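Local coordinates for protein SAM-dependent methyltransferase (PDB 1WZN) that probably transfers a methyl group from S-adenosylmethionine to an acceptor, and binds the product S-adenosyl-L-homocysteine, at residues 45-50 with 108-113; 52-57 with 80-85; 185-190 with 201-206. All blocks are in the same frame, centred on the assembly; numbering follows the deposited sequence.

Contacts 1 and 2 belong to the Rossmann-like part of the subunit, contact 3 to a separate four-stranded antiparallel sheet. Contact 1 pairs the neighbouring parallel strands 44-48 and 106-111 in the middle of the seven-stranded sheet. Contact 2, nested along the chain inside the loop that contact 1 closes, packs helix 54-61 against helix 73-85; its centre is about 13 Å from that of contact 1. These two touch, since helix 54-61 follows strand 44-48 directly, and the Thr56 hydroxyl is hydrogen-bonded to Asp47. Together they border the S-adenosyl-L-homocysteine site. Contact 3, a hairpin later in the chain with its centre about 24 Å from each of the others, packs against another subunit.

Contact 1: residues 45-50 with 108-113; sequences VLDLAC and AVTMFF. With SAH (S-adenosyl-L-homocysteine), chain F.
Strands 45-48 and 108-111 pair in parallel, their axes 4.6 Å apart at the closest and 20° apart in direction, joined by backbone bonds from Leu46 N to Ala108 O, Thr110 N to Leu46 O and Leu48 N to Thr110 O. They are adjacent central strands of the Rossmann-like methyltransferase sheet, and their C-terminal ends open onto the cofactor. On the face carrying Val45, Asp47 and Thr110, the hydroxyl OG1 of Thr110 donates to Asp47 OD1 at 2.7 Å, arriving from above the carboxylate plane. Thr110 OG1 sits between its own backbone N and carbonyl carbon (chi1 58°), which turns it to the aspartate. The other oxygen, OD2, is hydrogen-bonded to Thr56, while CD2 of the Phe112 ring lies 3.3 Å from Asp47 OD1. One water bridges Asp47 OD1, Leu48 O and Phe112 N. The face carrying Leu46 and Val109 is apolar, with Leu48 CD1 pressed to 3.5 Å from Val109 CG1; Met111 bends at its third torsion to lay CE against Leu48 CB. Beyond the strands, the amino N of S-adenosyl-L-homocysteine spans both segments, donating to Ala49 O at 2.9 Å and Phe112 O at 3.1 Å.

Contact 2: residues 52-57 with 80-85; sequences TGIPTL and RRKAKE. With SAH (S-adenosyl-L-homocysteine), chain F; SO4 (sulfate ion), chain D.
Thr52 meets the ammonium group of Lys82 where the loop after the first strand of the Rossmann-like fold turns into helix 54-61, beside helix 73-85. Two weak hydrogen bonds join them: Lys82 NZ lies 2.9 Å from Thr52 O and 3.4 Å from Thr52 OG1. Asp13 is shared by both side chains, accepting from Thr52 OG1 and forming a salt bridge with Lys82, so the lysine charge is probably balanced in part by this aspartate. Gly53 is the N-cap residue; its positive phi of 72° favours glycine, and its O accepts from Leu57 N. Ile54 brings CG1 to 4.0 Å from Lys82 NZ, while its CD1 and the ring of Pro55 border the carboxylate of S-adenosyl-L-homocysteine. Leu57 supplies the apolar half of the contact, with CD2 against Lys82 CB at 3.5 Å and crossing that chain at about a right angle. From there Lys82 reaches back to Thr52 by a bend at its third torsion (-61°). On helix 73-85 Arg81 holds a sulfate, probably from the crystallisation liquor, and forms a salt bridge with Glu10 through NH1. An alanine here would probably cost Glu10 this salt bridge and leave the sulfate to Arg77 with fewer bonds. The sulfate lies at the guanidinium edge, where Arg81 NE donates to O2 at 2.9 Å and NH2 to O3.

Contact 3: residues 185-190 with 201-206; sequences FKRLVQ and FLVDDE
Lys186 and Asp204 are brought together by their torsions: CG of the lysine stands anti to its carbonyl carbon (chi1 -58°), CG of the aspartate anti to its backbone N, and a final bend in the lysine chain (chi4 -65°) curls NZ onto the carboxylate. The two side chains run alongside each other in the same direction and close a salt bridge of 2.7 Å between Lys186 NZ and Asp204 OD1, with the nitrogen above the carboxylate plane. A water donates to Asp204 OD2 and is weakly bound by Lys186 NZ. Arg184 forms a second salt bridge with Asp204, and Asn160 of a second subunit accepts from Lys186 NZ.

These residues form a non-hydrogen-bonded pair of an antiparallel beta hairpin. Either side of them, Phe185 with Asp205 and Arg187 with Val203 are hydrogen-bonded pairs, as is Val189 with Phe201 farther on. Val203 N to Arg187 O is the shortest of the six backbone bonds at 2.7 Å, and Val189 N to Phe201 O is almost straight. On the sheet face of Phe185, Arg187 and Val203, CB of Arg187 rests 3.9 Å from Val203 CB. CZ of Phe185 sits over one face of the Arg187 guanidinium, off its centre, the ring turning its edge to that face; Asp172 forms a salt bridge with Arg187.

The side chain of Asp205, hydrogen-bonded to Tyr2 N and the Tyr118 hydroxyl, is about 8 Å from S-adenosyl-L-homocysteine, so the hairpin reaches towards that site without touching it. Strand 182-192 pairs along its other edge with strand 166-177 through backbone hydrogen bonds, among them Lys186 with Trp173, while strand 198-208 is outermost within the chain. Leu8 packs on Val189, Phe201 and Val203, and Leu188 meets Leu192 of the second subunit.

Contact 1: residues 45-50 with 108-113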
loop_
_atom_site.group_PDB
_atom_site.type_symbol
_atom_site.label_atom_id
_atom_site.label_comp_id
_atom_site.label_asym_id
_atom_site.label_seq_id
_atom_site.Cartn_x
_atom_site.Cartn_y
_atom_site.Cartn_z
ATOM N N VAL A 45 -42.745 11.342 -14.725
ATOM C CA VAL A 45 -41.315 11.044 -14.823
ATOM C C VAL A 45 -41.034 9.728 -15.533
ATOM O O VAL A 45 -41.717 8.740 -15.303
ATOM C CB VAL A 45 -40.695 10.943 -13.413
ATOM C CG1 VAL A 45 -39.195 10.706 -13.504
ATOM C CG2 VAL A 45 -40.990 12.213 -12.621
ATOM N N LEU A 46 -40.020 9.730 -16.394
ATOM C CA LEU A 46 -39.600 8.530 -17.109
ATOM C C LEU A 46 -38.295 8.124 -16.432
ATOM O O LEU A 46 -37.332 8.889 -16.453
ATOM C CB LEU A 46 -39.322 8.836 -18.587
ATOM C CG LEU A 46 -38.653 7.717 -19.402
ATOM C CD1 LEU A 46 -39.550 6.497 -19.446
ATOM C CD2 LEU A 46 -38.362 8.204 -20.820
ATOM N N ASP A 47 -38.264 6.945 -15.819
ATOM C CA ASP A 47 -37.049 6.486 -15.153
ATOM C C ASP A 47 -36.395 5.411 -16.028
ATOM O O ASP A 47 -36.856 4.274 -16.078
ATOM C CB ASP A 47 -37.385 5.933 -13.758
ATOM C CG ASP A 47 -36.143 5.563 -12.967
ATOM O OD1 ASP A 47 -35.111 6.245 -13.151
ATOM O OD2 ASP A 47 -36.198 4.605 -12.164
ATOM N N LEU A 48 -35.322 5.796 -16.719
ATOM C CA LEU A 48 -34.596 4.915 -17.637
ATOM C C LEU A 48 -33.642 3.949 -16.928
ATOM O O LEU A 48 -32.939 4.341 -16.002
ATOM C CB LEU A 48 -33.812 5.773 -18.643
ATOM C CG LEU A 48 -34.642 6.767 -19.486
ATOM C CD1 LEU A 48 -33.703 7.698 -20.255
ATOM C CD2 LEU A 48 -35.531 6.015 -20.462
ATOM N N ALA A 49 -33.602 2.705 -17.407
ATOM C CA ALA A 49 -32.779 1.642 -16.820
ATOM C C ALA A 49 -33.136 1.594 -15.340
ATOM O O ALA A 49 -32.271 1.661 -14.466
ATOM C CB ALA A 49 -31.287 1.935 -17.018
ATOM N N CYS A 50 -34.436 1.458 -15.078
ATOM C CA CYS A 50 -34.975 1.457 -13.719
ATOM C C CYS A 50 -34.643 0.282 -12.813
ATOM O O CYS A 50 -34.883 0.361 -11.610
ATOM C CB CYS A 50 -36.501 1.615 -13.766
ATOM S SG CYS A 50 -37.343 0.225 -14.540
ATOM N N ALA A 108 -39.884 15.118 -16.550
ATOM C CA ALA A 108 -38.516 14.813 -16.147
ATOM C C ALA A 108 -38.150 13.405 -16.577
ATOM O O ALA A 108 -39.011 12.531 -16.705
ATOM C CB ALA A 108 -38.363 14.951 -14.635
ATOM N N VAL A 109 -36.860 13.198 -16.807
ATOM C CA VAL A 109 -36.347 11.893 -17.192
ATOM C C VAL A 109 -35.179 11.655 -16.251
ATOM O O VAL A 109 -34.360 12.551 -16.044
ATOM C CB VAL A 109 -35.824 11.888 -18.642
ATOM C CG1 VAL A 109 -35.208 10.527 -18.967
ATOM C CG2 VAL A 109 -36.969 12.194 -19.617
ATOM N N THR A 110 -35.115 10.464 -15.669
ATOM C CA THR A 110 -34.039 10.136 -14.745
ATOM C C THR A 110 -33.323 8.849 -15.139
ATOM O O THR A 110 -33.870 7.995 -15.835
ATOM C CB THR A 110 -34.571 9.944 -13.296
ATOM O OG1 THR A 110 -35.571 8.914 -13.286
ATOM C CG2 THR A 110 -35.183 11.234 -12.763
ATOM N N MET A 111 -32.077 8.737 -14.700
ATOM C CA MET A 111 -31.278 7.541 -14.922
ATOM C C MET A 111 -30.430 7.493 -13.674
ATOM O O MET A 111 -29.466 8.246 -13.543
ATOM C CB MET A 111 -30.396 7.650 -16.160
ATOM C CG MET A 111 -29.534 6.407 -16.344
ATOM S SD MET A 111 -28.763 6.295 -17.963
ATOM C CE MET A 111 -30.092 5.548 -18.876
ATOM N N PHE A 112 -30.803 6.604 -12.761
ATOM C CA PHE A 112 -30.135 6.492 -11.474
ATOM C C PHE A 112 -29.092 5.402 -11.309
ATOM O O PHE A 112 -29.188 4.316 -11.887
ATOM C CB PHE A 112 -31.181 6.304 -10.365
ATOM C CG PHE A 112 -32.094 7.484 -10.169
ATOM C CD1 PHE A 112 -31.619 8.667 -9.605
ATOM C CD2 PHE A 112 -33.433 7.407 -10.534
ATOM C CE1 PHE A 112 -32.468 9.758 -9.405
ATOM C CE2 PHE A 112 -34.290 8.490 -10.340
ATOM C CZ PHE A 112 -33.810 9.666 -9.775
ATOM N N PHE A 113 -28.095 5.727 -10.494
ATOM C CA PHE A 113 -27.025 4.815 -10.118
ATOM C C PHE A 113 -25.963 4.427 -11.142
ATOM O O PHE A 113 -25.791 3.248 -11.473
ATOM C CB PHE A 113 -27.639 3.557 -9.481
ATOM C CG PHE A 113 -26.683 2.789 -8.594
ATOM C CD1 PHE A 113 -25.816 3.459 -7.733
ATOM C CD2 PHE A 113 -26.658 1.398 -8.614
ATOM C CE1 PHE A 113 -24.935 2.752 -6.907
ATOM C CE2 PHE A 113 -25.781 0.682 -7.790
ATOM C CZ PHE A 113 -24.919 1.364 -6.938
HETATM N N SAH F . -31.810 2.592 -11.726
HETATM C CA SAH F . -31.705 1.335 -10.867
HETATM C CB SAH F . -30.807 0.245 -11.383
HETATM C CG SAH F . -29.318 0.477 -11.585
HETATM S SD SAH F . -28.654 -1.090 -12.310
HETATM C C SAH F . -31.255 1.829 -9.419
HETATM O O SAH F . -31.067 3.041 -9.206
HETATM O OXT SAH F . -31.124 0.900 -8.527
HETATM C "C5'" SAH F . -28.379 -0.707 -13.997
HETATM C "C4'" SAH F . -29.664 -1.065 -14.892
HETATM O "O4'" SAH F . -29.232 -0.719 -16.213
HETATM C "C3'" SAH F . -30.021 -2.530 -14.984
HETATM O "O3'" SAH F . -31.338 -2.757 -14.481
HETATM C "C2'" SAH F . -29.838 -2.847 -16.526
HETATM O "O2'" SAH F . -30.740 -3.846 -16.986
HETATM C "C1'" SAH F . -30.043 -1.482 -17.157
HETATM N N9 SAH F . -29.559 -1.281 -18.393
HETATM C C8 SAH F . -28.283 -1.363 -18.934
HETATM N N7 SAH F . -28.195 -1.088 -20.194
HETATM C C5 SAH F . -29.531 -0.785 -20.579
HETATM C C6 SAH F . -30.085 -0.402 -21.846
HETATM N N6 SAH F . -29.361 -0.261 -22.965
HETATM N N1 SAH F . -31.447 -0.183 -21.839
HETATM C C2 SAH F . -32.220 -0.317 -20.722
HETATM N N3 SAH F . -31.722 -0.682 -19.488
HETATM C C4 SAH F . -30.378 -0.900 -19.492
HETATM O O HOH W 1 -32.835 4.736 -13.286
HETATM O O HOH W 2 -30.152 3.478 -14.330
#

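Contact 2: residues 52-57 with 80-85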
loop_
_atom_site.group_PDB
_atom_site.type_symbol
_atom_site.label_atom_id
_atom_site.label_comp_id
_atom_site.label_asym_id
_atom_site.label_seq_id
_atom_site.Cartn_x
_atom_site.Cartn_y
_atom_site.Cartn_z
ATOM N N THR A 52 -34.667 -2.784 -10.465
ATOM C CA THR A 52 -35.694 -3.271 -9.542
ATOM C C THR A 52 -36.577 -2.128 -9.041
ATOM O O THR A 52 -37.416 -2.315 -8.154
ATOM C CB THR A 52 -35.078 -3.966 -8.324
ATOM O OG1 THR A 52 -34.318 -3.012 -7.571
ATOM C CG2 THR A 52 -34.178 -5.126 -8.765
ATOM N N GLY A 53 -36.370 -0.944 -9.605
ATOM C CA GLY A 53 -37.180 0.210 -9.253
ATOM C C GLY A 53 -36.999 0.858 -7.897
ATOM O O GLY A 53 -37.938 1.472 -7.379
ATOM N N ILE A 54 -35.800 0.746 -7.326
ATOM C CA ILE A 54 -35.522 1.331 -6.019
ATOM C C ILE A 54 -35.934 2.809 -5.965
ATOM O O ILE A 54 -36.793 3.182 -5.166
ATOM C CB ILE A 54 -34.029 1.126 -5.644
ATOM C CG1 ILE A 54 -33.801 -0.360 -5.336
ATOM C CG2 ILE A 54 -33.654 1.973 -4.433
ATOM C CD1 ILE A 54 -32.351 -0.773 -5.198
ATOM N N PRO A 55 -35.341 3.674 -6.811
ATOM C CA PRO A 55 -35.782 5.072 -6.726
ATOM C C PRO A 55 -37.147 5.287 -7.402
ATOM O O PRO A 55 -37.868 6.232 -7.082
ATOM C CB PRO A 55 -34.649 5.837 -7.417
ATOM C CG PRO A 55 -34.154 4.847 -8.436
ATOM C CD PRO A 55 -34.146 3.543 -7.666
ATOM N N THR A 56 -37.489 4.400 -8.336
ATOM C CA THR A 56 -38.755 4.464 -9.070
ATOM C C THR A 56 -39.947 4.431 -8.106
ATOM O O THR A 56 -40.852 5.262 -8.183
ATOM C CB THR A 56 -38.887 3.262 -10.040
ATOM O OG1 THR A 56 -37.626 3.028 -10.684
ATOM C CG2 THR A 56 -39.941 3.544 -11.107
ATOM N N LEU A 57 -39.946 3.452 -7.209
ATOM C CA LEU A 57 -41.019 3.312 -6.230
ATOM C C LEU A 57 -41.035 4.467 -5.231
ATOM O O LEU A 57 -42.103 4.917 -4.809
ATOM C CB LEU A 57 -40.897 1.970 -5.497
ATOM C CG LEU A 57 -41.586 0.777 -6.184
ATOM C CD1 LEU A 57 -40.895 0.457 -7.504
ATOM C CD2 LEU A 57 -41.551 -0.433 -5.265
ATOM N N ARG A 80 -42.012 -4.838 -10.383
ATOM C CA ARG A 80 -43.468 -4.981 -10.388
ATOM C C ARG A 80 -43.984 -5.639 -9.115
ATOM O O ARG A 80 -45.044 -5.271 -8.601
ATOM C CB ARG A 80 -43.928 -5.792 -11.605
ATOM C CG ARG A 80 -43.681 -5.109 -12.944
ATOM C CD ARG A 80 -44.442 -5.813 -14.051
ATOM N NE ARG A 80 -44.162 -5.256 -15.371
ATOM C CZ ARG A 80 -43.304 -5.779 -16.242
ATOM N NH1 ARG A 80 -42.630 -6.876 -15.938
ATOM N NH2 ARG A 80 -43.136 -5.211 -17.429
ATOM N N ARG A 81 -43.233 -6.613 -8.612
ATOM C CA ARG A 81 -43.615 -7.318 -7.394
ATOM C C ARG A 81 -43.672 -6.337 -6.227
ATOM O O ARG A 81 -44.641 -6.317 -5.461
ATOM C CB ARG A 81 -42.602 -8.427 -7.093
ATOM C CG ARG A 81 -42.905 -9.247 -5.842
ATOM C CD ARG A 81 -41.751 -10.189 -5.514
ATOM N NE ARG A 81 -41.402 -11.032 -6.652
ATOM C CZ ARG A 81 -40.160 -11.203 -7.099
ATOM N NH1 ARG A 81 -39.148 -10.586 -6.501
ATOM N NH2 ARG A 81 -39.930 -11.979 -8.147
ATOM N N LYS A 82 -42.630 -5.518 -6.093
ATOM C CA LYS A 82 -42.574 -4.540 -5.017
ATOM C C LYS A 82 -43.640 -3.461 -5.170
ATOM O O LYS A 82 -44.238 -3.036 -4.181
ATOM C CB LYS A 82 -41.181 -3.900 -4.945
ATOM C CG LYS A 82 -40.089 -4.885 -4.541
ATOM C CD LYS A 82 -38.743 -4.194 -4.293
ATOM C CE LYS A 82 -38.234 -3.497 -5.539
ATOM N NZ LYS A 82 -36.904 -2.837 -5.325
ATOM N N ALA A 83 -43.881 -3.019 -6.402
ATOM C CA ALA A 83 -44.893 -1.992 -6.643
ATOM C C ALA A 83 -46.270 -2.519 -6.229
ATOM O O ALA A 83 -47.044 -1.827 -5.566
ATOM C CB ALA A 83 -44.901 -1.593 -8.123
ATOM N N LYS A 84 -46.566 -3.751 -6.625
ATOM C CA LYS A 84 -47.842 -4.372 -6.284
ATOM C C LYS A 84 -47.991 -4.483 -4.762
ATOM O O LYS A 84 -49.030 -4.123 -4.208
ATOM C CB LYS A 84 -47.931 -5.755 -6.930
ATOM C CG LYS A 84 -49.268 -6.455 -6.745
ATOM C CD LYS A 84 -49.256 -7.819 -7.421
ATOM C CE LYS A 84 -50.590 -8.539 -7.254
ATOM N NZ LYS A 84 -50.617 -9.820 -8.024
ATOM N N GLU A 85 -46.947 -4.960 -4.086
ATOM C CA GLU A 85 -46.979 -5.109 -2.630
ATOM C C GLU A 85 -47.207 -3.783 -1.914
ATOM O O GLU A 85 -47.825 -3.741 -0.848
ATOM C CB GLU A 85 -45.666 -5.704 -2.106
ATOM C CG GLU A 85 -45.261 -7.028 -2.725
ATOM C CD GLU A 85 -43.890 -7.506 -2.257
ATOM O OE1 GLU A 85 -42.977 -6.664 -2.093
ATOM O OE2 GLU A 85 -43.724 -8.732 -2.069
HETATM N N SAH F . -31.810 2.592 -11.726
HETATM C CA SAH F . -31.705 1.335 -10.867
HETATM C CB SAH F . -30.807 0.245 -11.383
HETATM C CG SAH F . -29.318 0.477 -11.585
HETATM S SD SAH F . -28.654 -1.090 -12.310
HETATM C C SAH F . -31.255 1.829 -9.419
HETATM O O SAH F . -31.067 3.041 -9.206
HETATM O OXT SAH F . -31.124 0.900 -8.527
HETATM C "C5'" SAH F . -28.379 -0.707 -13.997
HETATM C "C4'" SAH F . -29.664 -1.065 -14.892
HETATM O "O4'" SAH F . -29.232 -0.719 -16.213
HETATM C "C3'" SAH F . -30.021 -2.530 -14.984
HETATM O "O3'" SAH F . -31.338 -2.757 -14.481
HETATM C "C2'" SAH F . -29.838 -2.847 -16.526
HETATM O "O2'" SAH F . -30.740 -3.846 -16.986
HETATM C "C1'" SAH F . -30.043 -1.482 -17.157
HETATM N N9 SAH F . -29.559 -1.281 -18.393
HETATM C C8 SAH F . -28.283 -1.363 -18.934
HETATM N N7 SAH F . -28.195 -1.088 -20.194
HETATM C C5 SAH F . -29.531 -0.785 -20.579
HETATM C C6 SAH F . -30.085 -0.402 -21.846
HETATM N N6 SAH F . -29.361 -0.261 -22.965
HETATM N N1 SAH F . -31.447 -0.183 -21.839
HETATM C C2 SAH F . -32.220 -0.317 -20.722
HETATM N N3 SAH F . -31.722 -0.682 -19.488
HETATM C C4 SAH F . -30.378 -0.900 -19.492
HETATM S S SO4 D . -43.587 -12.729 -9.033
HETATM O O1 SO4 D . -43.517 -12.119 -10.375
HETATM O O2 SO4 D . -43.820 -11.683 -8.018
HETATM O O3 SO4 D . -42.319 -13.425 -8.747
HETATM O O4 SO4 D . -44.702 -13.698 -9.000
#

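Contact 3: residues 185-190 with 201-206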
loop_
_atom_site.group_PDB
_atom_site.type_symbol
_atom_site.label_atom_id
_atom_site.label_comp_id
_atom_site.label_asym_id
_atom_site.label_seq_id
_atom_site.Cartn_x
_atom_site.Cartn_y
_atom_site.Cartn_z
ATOM N N PHE A 185 -15.509 -4.158 -14.831
ATOM C CA PHE A 185 -16.007 -4.366 -13.482
ATOM C C PHE A 185 -16.321 -5.835 -13.266
ATOM O O PHE A 185 -17.201 -6.403 -13.920
ATOM C CB PHE A 185 -17.261 -3.533 -13.238
ATOM C CG PHE A 185 -17.856 -3.742 -11.877
ATOM C CD1 PHE A 185 -17.104 -3.490 -10.735
ATOM C CD2 PHE A 185 -19.152 -4.225 -11.736
ATOM C CE1 PHE A 185 -17.633 -3.717 -9.466
ATOM C CE2 PHE A 185 -19.693 -4.456 -10.475
ATOM C CZ PHE A 185 -18.931 -4.202 -9.335
ATOM N N LYS A 186 -15.609 -6.446 -12.333
ATOM C CA LYS A 186 -15.796 -7.858 -12.058
ATOM C C LYS A 186 -16.249 -8.083 -10.629
ATOM O O LYS A 186 -15.752 -7.459 -9.697
ATOM C CB LYS A 186 -14.487 -8.600 -12.352
ATOM C CG LYS A 186 -14.024 -8.398 -13.801
ATOM C CD LYS A 186 -12.590 -8.833 -14.017
ATOM C CE LYS A 186 -12.129 -8.542 -15.440
ATOM N NZ LYS A 186 -12.866 -9.337 -16.464
ATOM N N ARG A 187 -17.216 -8.977 -10.472
ATOM C CA ARG A 187 -17.757 -9.285 -9.164
ATOM C C ARG A 187 -18.153 -10.751 -9.081
ATOM O O ARG A 187 -18.983 -11.228 -9.853
ATOM C CB ARG A 187 -18.967 -8.386 -8.886
ATOM C CG ARG A 187 -19.873 -8.852 -7.754
ATOM C CD ARG A 187 -20.974 -7.832 -7.500
ATOM N NE ARG A 187 -20.441 -6.607 -6.907
ATOM C CZ ARG A 187 -21.121 -5.470 -6.801
ATOM N NH1 ARG A 187 -22.364 -5.390 -7.257
ATOM N NH2 ARG A 187 -20.565 -4.415 -6.221
ATOM N N LEU A 188 -17.527 -11.471 -8.158
ATOM C CA LEU A 188 -17.848 -12.872 -7.956
ATOM C C LEU A 188 -18.854 -12.923 -6.816
ATOM O O LEU A 188 -18.573 -12.444 -5.718
ATOM C CB LEU A 188 -16.600 -13.662 -7.562
ATOM C CG LEU A 188 -16.860 -15.121 -7.172
ATOM C CD1 LEU A 188 -17.341 -15.912 -8.397
ATOM C CD2 LEU A 188 -15.587 -15.728 -6.610
ATOM N N VAL A 189 -20.032 -13.478 -7.077
ATOM C CA VAL A 189 -21.042 -13.589 -6.031
ATOM C C VAL A 189 -21.211 -15.062 -5.680
ATOM O O VAL A 189 -21.578 -15.880 -6.523
ATOM C CB VAL A 189 -22.401 -13.006 -6.484
ATOM C CG1 VAL A 189 -23.446 -13.180 -5.377
ATOM C CG2 VAL A 189 -22.236 -11.527 -6.827
ATOM N N GLN A 190 -20.898 -15.406 -4.438
ATOM C CA GLN A 190 -21.041 -16.782 -3.989
ATOM C C GLN A 190 -22.259 -16.817 -3.071
ATOM O O GLN A 190 -22.359 -16.027 -2.133
ATOM C CB GLN A 190 -19.776 -17.228 -3.246
ATOM C CG GLN A 190 -18.556 -17.331 -4.156
ATOM C CD GLN A 190 -17.275 -17.577 -3.394
ATOM O OE1 GLN A 190 -16.687 -16.653 -2.826
ATOM N NE2 GLN A 190 -16.839 -18.829 -3.365
ATOM N N PHE A 201 -21.685 -16.974 -9.284
ATOM C CA PHE A 201 -21.931 -16.271 -10.537
ATOM C C PHE A 201 -20.919 -15.146 -10.671
ATOM O O PHE A 201 -20.591 -14.474 -9.691
ATOM C CB PHE A 201 -23.344 -15.693 -10.540
ATOM C CG PHE A 201 -24.420 -16.733 -10.514
ATOM C CD1 PHE A 201 -24.747 -17.443 -11.666
ATOM C CD2 PHE A 201 -25.097 -17.019 -9.335
ATOM C CE1 PHE A 201 -25.735 -18.422 -11.641
ATOM C CE2 PHE A 201 -26.087 -17.999 -9.304
ATOM C CZ PHE A 201 -26.405 -18.699 -10.458
ATOM N N LEU A 202 -20.430 -14.937 -11.885
ATOM C CA LEU A 202 -19.445 -13.895 -12.123
ATOM C C LEU A 202 -19.995 -12.745 -12.954
ATOM O O LEU A 202 -20.412 -12.940 -14.094
ATOM C CB LEU A 202 -18.218 -14.478 -12.840
ATOM C CG LEU A 202 -17.161 -13.462 -13.297
ATOM C CD1 LEU A 202 -16.451 -12.873 -12.091
ATOM C CD2 LEU A 202 -16.157 -14.143 -14.224
ATOM N N VAL A 203 -20.005 -11.554 -12.374
ATOM C CA VAL A 203 -20.450 -10.370 -13.096
ATOM C C VAL A 203 -19.187 -9.880 -13.783
ATOM O O VAL A 203 -18.119 -9.861 -13.176
ATOM C CB VAL A 203 -20.952 -9.258 -12.144
ATOM C CG1 VAL A 203 -21.296 -8.009 -12.950
ATOM C CG2 VAL A 203 -22.167 -9.734 -11.366
ATOM N N ASP A 204 -19.299 -9.509 -15.052
ATOM C CA ASP A 204 -18.156 -9.018 -15.802
ATOM C C ASP A 204 -18.676 -8.079 -16.884
ATOM O O ASP A 204 -19.015 -8.507 -17.985
ATOM C CB ASP A 204 -17.391 -10.195 -16.417
ATOM C CG ASP A 204 -16.152 -9.757 -17.172
ATOM O OD1 ASP A 204 -15.524 -8.759 -16.767
ATOM O OD2 ASP A 204 -15.799 -10.425 -18.164
ATOM N N ASP A 205 -18.749 -6.795 -16.552
ATOM C CA ASP A 205 -19.254 -5.793 -17.482
ATOM C C ASP A 205 -18.207 -4.776 -17.884
ATOM O O ASP A 205 -17.379 -4.374 -17.072
ATOM C CB ASP A 205 -20.425 -5.029 -16.869
ATOM C CG ASP A 205 -21.587 -5.924 -16.507
ATOM O OD1 ASP A 205 -21.892 -6.850 -17.285
ATOM O OD2 ASP A 205 -22.199 -5.682 -15.448
ATOM N N GLU A 206 -18.266 -4.350 -19.139
ATOM C CA GLU A 206 -17.346 -3.342 -19.636
ATOM C C GLU A 206 -18.005 -1.990 -19.393
ATOM O O GLU A 206 -19.117 -1.742 -19.865
ATOM C CB GLU A 206 -17.098 -3.522 -21.132
ATOM C CG GLU A 206 -16.146 -2.478 -21.699
ATOM C CD GLU A 206 -15.945 -2.614 -23.195
ATOM O OE1 GLU A 206 -16.895 -2.331 -23.954
ATOM O OE2 GLU A 206 -14.833 -3.005 -23.610
HETATM O O HOH W 3 -13.275 -10.327 -19.259
#